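Local coordinates for protein glycosyl hydrolase family 88 (Pedobacter heparinus, PDB 3WIW) that hydrolyses unsaturated glucuronyl saccharides derived from heparin, as an alpha6/alpha6-barrel enzyme of glycoside hydrolase family 88, at residues A[276-279]-A[283-286]; A[286-291]-A[330-335]. One frame throughout, in Å; residues are numbered along the deposited sequence.

Contact 1: residues A[276-279]-A[283-286]; sequences AFIM and AMPA
M284 reaches back from the loop that follows helix 265-279 and lays its terminal methyl against the last turn of that helix. The methyl, CE, meets I278 twice: it sits 3.6 Å from the branch methyl CG2 and 3.4 Å from the backbone oxygen I278 O, so one carbon touches both an apolar branch and a carbonyl oxygen. M284 gets there by a folded chain. CG stands opposite the backbone N (chi1 173°), and bends at chi2 and chi3 then turn CE back toward the helix. On the I278 side, CG2 is the branch that faces the loop, while CG1 carries CD1 off in the other direction. M279 contributes less; its CB leaves the helix pointing away from the loop, and its carbonyl oxygen lies 4.4 Å from M284 CG, a loose van der Waals approach. The contact is small, 111 Å² in all, and consists of van der Waals packing of M284 against one apolar branch and backbone carbonyl oxygens, across a linker of only three residues. The helix end bears on Q248 of helix 245-262 through I278 and on F332 of helix 327-340 through M279, and the loop bears on F332 through M284.

Contact 2: residues A[286-291]-A[330-335]; sequences ADKIPL and FKFAED
The loop 286-291 comes up to one flank of helix 327-340, with the CA atoms of K288 and D335 the nearest pair at 7.2 Å, and K288 takes a backbone conformation with positive phi that directs its side chain at the helix. That side chain makes the contact. It runs extended through CG and CD and bends only at its last torsion (chi4 64°). CD sits almost centrally over one face of the F332 ring, 3.7 Å from the centroid and 10° off the normal, a CH-pi contact. The neighbouring CE lies over the CE2 side of the same face, 3.5 Å from F332 CE2. One turn along the helix, D335 CB touches K288 CD at 3.6 Å, giving the aliphatic chain a second wall. Beyond it K288 NZ reaches D335 OD2 at 3.9 Å, a long salt bridge. The same OD2 is held more closely by K331, whose NZ stands 3.0 Å from OD2 and is met by the syn lone pair of that oxygen. In the loop, D287 OD1 accepts the backbone N-H of I289, forming an Asx turn, and also pairs with R304; D287 O accepts a hydrogen bond from T339 OG1 of helix 327-340. I289 packs on I336 and T339 just beyond. Chemically, K288 is held across the contact chiefly by its methylenes, with ring and CB doing the packing and the ammonium adding a weaker electrostatic pull. Two lysines converging on one carboxylate probably favour its ionised form, and D335 OD2 serves as the shared partner of both, K331 closely and K288 at long range.

How the contacts relate
Contacts 1 and 2 are consecutive along the chain: A286 ends the loop segment of the first and begins that of the second, and their centres lie 8 Å apart. F332 joins them. Besides carrying K288, its ring takes M279 CE at 3.7 Å from CD2 and M284 CE at 3.9 Å from CZ. A second junction is L291, whose CD2 comes within 3.9 Å of P285 CG. Together the contacts fasten the loop after helix 265-279 to that helix's end and to helix 327-340. Contact 1 is the nearer to the predicted substrate site, with the I278 side chain about 9 Å from that of W250; contact 2 lies away from it.

Contact 1: residues A[276-279]-A[283-286]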
loop_
_atom_site.group_PDB
_atom_site.type_symbol
_atom_site.label_atom_id
_atom_site.label_comp_id
_atom_site.label_asym_id
_atom_site.label_seq_id
_atom_site.Cartn_x
_atom_site.Cartn_y
_atom_site.Cartn_z
ATOM N N ALA A 276 0.349 12.142 -13.963
ATOM C CA ALA A 276 -0.393 12.714 -15.084
ATOM C C ALA A 276 -1.229 11.671 -15.826
ATOM O O ALA A 276 -2.385 11.934 -16.163
ATOM C CB ALA A 276 0.561 13.441 -16.041
ATOM N N PHE A 277 -0.660 10.495 -16.076
ATOM C CA PHE A 277 -1.404 9.408 -16.695
ATOM C C PHE A 277 -2.674 9.083 -15.894
ATOM O O PHE A 277 -3.761 8.940 -16.468
ATOM C CB PHE A 277 -0.523 8.159 -16.850
ATOM C CG PHE A 277 -1.300 6.926 -17.252
ATOM C CD1 PHE A 277 -1.776 6.767 -18.562
ATOM C CD2 PHE A 277 -1.604 5.948 -16.309
ATOM C CE1 PHE A 277 -2.527 5.640 -18.908
ATOM C CE2 PHE A 277 -2.356 4.819 -16.664
ATOM C CZ PHE A 277 -2.816 4.676 -17.961
ATOM N N ILE A 278 -2.548 9.017 -14.570
ATOM C CA ILE A 278 -3.668 8.708 -13.683
ATOM C C ILE A 278 -4.673 9.869 -13.608
ATOM O O ILE A 278 -5.877 9.687 -13.853
ATOM C CB ILE A 278 -3.160 8.330 -12.274
ATOM C CG1 ILE A 278 -2.444 6.971 -12.323
ATOM C CG2 ILE A 278 -4.317 8.295 -11.292
ATOM C CD1 ILE A 278 -1.704 6.596 -11.037
ATOM N N MET A 279 -4.179 11.067 -13.326
ATOM C CA MET A 279 -5.061 12.195 -13.053
ATOM C C MET A 279 -5.828 12.646 -14.294
ATOM O O MET A 279 -6.972 13.083 -14.205
ATOM C CB MET A 279 -4.259 13.366 -12.482
ATOM C CG MET A 279 -3.723 13.079 -11.075
ATOM S SD MET A 279 -2.474 14.265 -10.527
ATOM C CE MET A 279 -3.425 15.773 -10.484
ATOM N N ALA A 283 -10.754 7.682 -18.268
ATOM C CA ALA A 283 -11.607 6.821 -17.449
ATOM C C ALA A 283 -11.552 7.128 -15.954
ATOM O O ALA A 283 -12.124 6.389 -15.156
ATOM C CB ALA A 283 -11.289 5.354 -17.706
ATOM N N MET A 284 -10.843 8.189 -15.564
ATOM C CA MET A 284 -10.847 8.599 -14.159
ATOM C C MET A 284 -12.236 9.180 -13.861
ATOM O O MET A 284 -12.667 10.150 -14.516
ATOM C CB MET A 284 -9.777 9.647 -13.905
ATOM C CG MET A 284 -9.849 10.223 -12.501
ATOM S SD MET A 284 -9.590 9.047 -11.148
ATOM C CE MET A 284 -7.872 8.706 -11.334
ATOM N N PRO A 285 -12.979 8.578 -12.910
ATOM C CA PRO A 285 -14.345 9.081 -12.690
ATOM C C PRO A 285 -14.377 10.472 -12.073
ATOM O O PRO A 285 -13.385 10.913 -11.474
ATOM C CB PRO A 285 -14.941 8.057 -11.704
ATOM C CG PRO A 285 -14.116 6.800 -11.925
ATOM C CD PRO A 285 -12.721 7.343 -12.147
ATOM N N ALA A 286 -15.524 11.136 -12.190
ATOM C CA ALA A 286 -15.684 12.467 -11.620
ATOM C C ALA A 286 -15.333 12.548 -10.129
ATOM O O ALA A 286 -14.793 13.559 -9.681
ATOM C CB ALA A 286 -17.084 12.979 -11.847
#

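Contact 2: residues A[286-291]-A[330-335]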
loop_
_atom_site.group_PDB
_atom_site.type_symbol
_atom_site.label_atom_id
_atom_site.label_comp_id
_atom_site.label_asym_id
_atom_site.label_seq_id
_atom_site.Cartn_x
_atom_site.Cartn_y
_atom_site.Cartn_z
ATOM N N ALA A 286 -15.524 11.136 -12.190
ATOM C CA ALA A 286 -15.684 12.467 -11.620
ATOM C C ALA A 286 -15.333 12.548 -10.129
ATOM O O ALA A 286 -14.793 13.559 -9.681
ATOM C CB ALA A 286 -17.084 12.979 -11.847
ATOM N N ASP A 287 -15.659 11.509 -9.363
ATOM C CA ASP A 287 -15.420 11.548 -7.917
ATOM C C ASP A 287 -14.021 11.048 -7.543
ATOM O O ASP A 287 -13.700 10.968 -6.364
ATOM C CB ASP A 287 -16.493 10.776 -7.139
ATOM C CG ASP A 287 -16.501 9.287 -7.426
ATOM O OD1 ASP A 287 -15.546 8.759 -8.027
ATOM O OD2 ASP A 287 -17.474 8.635 -7.003
ATOM N N LYS A 288 -13.211 10.691 -8.543
ATOM C CA LYS A 288 -11.793 10.348 -8.382
ATOM C C LYS A 288 -11.517 9.029 -7.668
ATOM O O LYS A 288 -10.387 8.786 -7.264
ATOM C CB LYS A 288 -11.013 11.514 -7.756
ATOM C CG LYS A 288 -11.088 12.751 -8.642
ATOM C CD LYS A 288 -10.393 13.950 -8.052
ATOM C CE LYS A 288 -10.394 15.083 -9.040
ATOM N NZ LYS A 288 -11.801 15.499 -9.297
ATOM N N ILE A 289 -12.519 8.152 -7.566
ATOM C CA ILE A 289 -12.276 6.801 -7.085
ATOM C C ILE A 289 -12.163 5.893 -8.310
ATOM O O ILE A 289 -13.137 5.733 -9.042
ATOM C CB ILE A 289 -13.384 6.295 -6.158
ATOM C CG1 ILE A 289 -13.740 7.339 -5.100
ATOM C CG2 ILE A 289 -12.962 4.944 -5.554
ATOM C CD1 ILE A 289 -12.533 7.830 -4.271
ATOM N N PRO A 290 -10.965 5.374 -8.588
ATOM C CA PRO A 290 -10.811 4.687 -9.884
ATOM C C PRO A 290 -11.714 3.478 -10.090
ATOM O O PRO A 290 -12.096 2.794 -9.141
ATOM C CB PRO A 290 -9.341 4.212 -9.862
ATOM C CG PRO A 290 -8.661 5.179 -8.923
ATOM C CD PRO A 290 -9.687 5.457 -7.850
ATOM N N LEU A 291 -12.065 3.221 -11.348
ATOM C CA LEU A 291 -12.562 1.899 -11.725
ATOM C C LEU A 291 -11.512 0.854 -11.365
ATOM O O LEU A 291 -10.323 1.148 -11.317
ATOM C CB LEU A 291 -12.794 1.876 -13.223
ATOM C CG LEU A 291 -13.601 3.049 -13.797
ATOM C CD1 LEU A 291 -13.735 2.880 -15.330
ATOM C CD2 LEU A 291 -14.949 3.208 -13.084
ATOM N N PHE A 330 -1.830 18.010 -4.500
ATOM C CA PHE A 330 -2.500 18.156 -3.217
ATOM C C PHE A 330 -4.019 18.226 -3.409
ATOM O O PHE A 330 -4.786 17.565 -2.689
ATOM C CB PHE A 330 -2.031 19.423 -2.510
ATOM C CG PHE A 330 -2.717 19.644 -1.210
ATOM C CD1 PHE A 330 -2.254 19.028 -0.056
ATOM C CD2 PHE A 330 -3.860 20.427 -1.144
ATOM C CE1 PHE A 330 -2.902 19.217 1.149
ATOM C CE2 PHE A 330 -4.516 20.615 0.069
ATOM C CZ PHE A 330 -4.027 20.014 1.206
ATOM N N LYS A 331 -4.469 19.037 -4.364
ATOM C CA LYS A 331 -5.908 19.231 -4.588
ATOM C C LYS A 331 -6.571 17.926 -5.016
ATOM O O LYS A 331 -7.662 17.593 -4.553
ATOM C CB LYS A 331 -6.146 20.328 -5.640
ATOM C CG LYS A 331 -7.595 20.558 -6.022
ATOM C CD LYS A 331 -8.429 21.013 -4.840
ATOM C CE LYS A 331 -9.778 21.591 -5.302
ATOM N NZ LYS A 331 -10.553 20.696 -6.220
ATOM N N PHE A 332 -5.900 17.167 -5.873
ATOM C CA PHE A 332 -6.466 15.913 -6.362
ATOM C C PHE A 332 -6.594 14.933 -5.197
ATOM O O PHE A 332 -7.630 14.284 -5.035
ATOM C CB PHE A 332 -5.604 15.377 -7.502
ATOM C CG PHE A 332 -6.272 14.327 -8.344
ATOM C CD1 PHE A 332 -6.312 12.996 -7.926
ATOM C CD2 PHE A 332 -6.829 14.658 -9.575
ATOM C CE1 PHE A 332 -6.934 12.008 -8.717
ATOM C CE2 PHE A 332 -7.420 13.683 -10.372
ATOM C CZ PHE A 332 -7.488 12.353 -9.944
ATOM N N ALA A 333 -5.556 14.846 -4.361
ATOM C CA ALA A 333 -5.602 13.980 -3.181
ATOM C C ALA A 333 -6.703 14.415 -2.218
ATOM O O ALA A 333 -7.425 13.585 -1.681
ATOM C CB ALA A 333 -4.261 13.970 -2.458
ATOM N N GLU A 334 -6.812 15.718 -1.976
ATOM C CA GLU A 334 -7.856 16.243 -1.110
ATOM C C GLU A 334 -9.246 15.842 -1.608
ATOM O O GLU A 334 -10.117 15.445 -0.816
ATOM C CB GLU A 334 -7.725 17.760 -1.026
ATOM C CG GLU A 334 -8.745 18.429 -0.136
ATOM C CD GLU A 334 -8.518 19.927 -0.070
ATOM O OE1 GLU A 334 -8.052 20.416 0.976
ATOM O OE2 GLU A 334 -8.801 20.618 -1.073
ATOM N N ASP A 335 -9.461 15.939 -2.922
ATOM C CA ASP A 335 -10.757 15.577 -3.507
ATOM C C ASP A 335 -11.015 14.082 -3.303
ATOM O O ASP A 335 -12.132 13.694 -2.958
ATOM C CB ASP A 335 -10.783 15.887 -5.000
ATOM C CG ASP A 335 -10.842 17.375 -5.299
ATOM O OD1 ASP A 335 -11.250 18.169 -4.414
ATOM O OD2 ASP A 335 -10.487 17.753 -6.444
#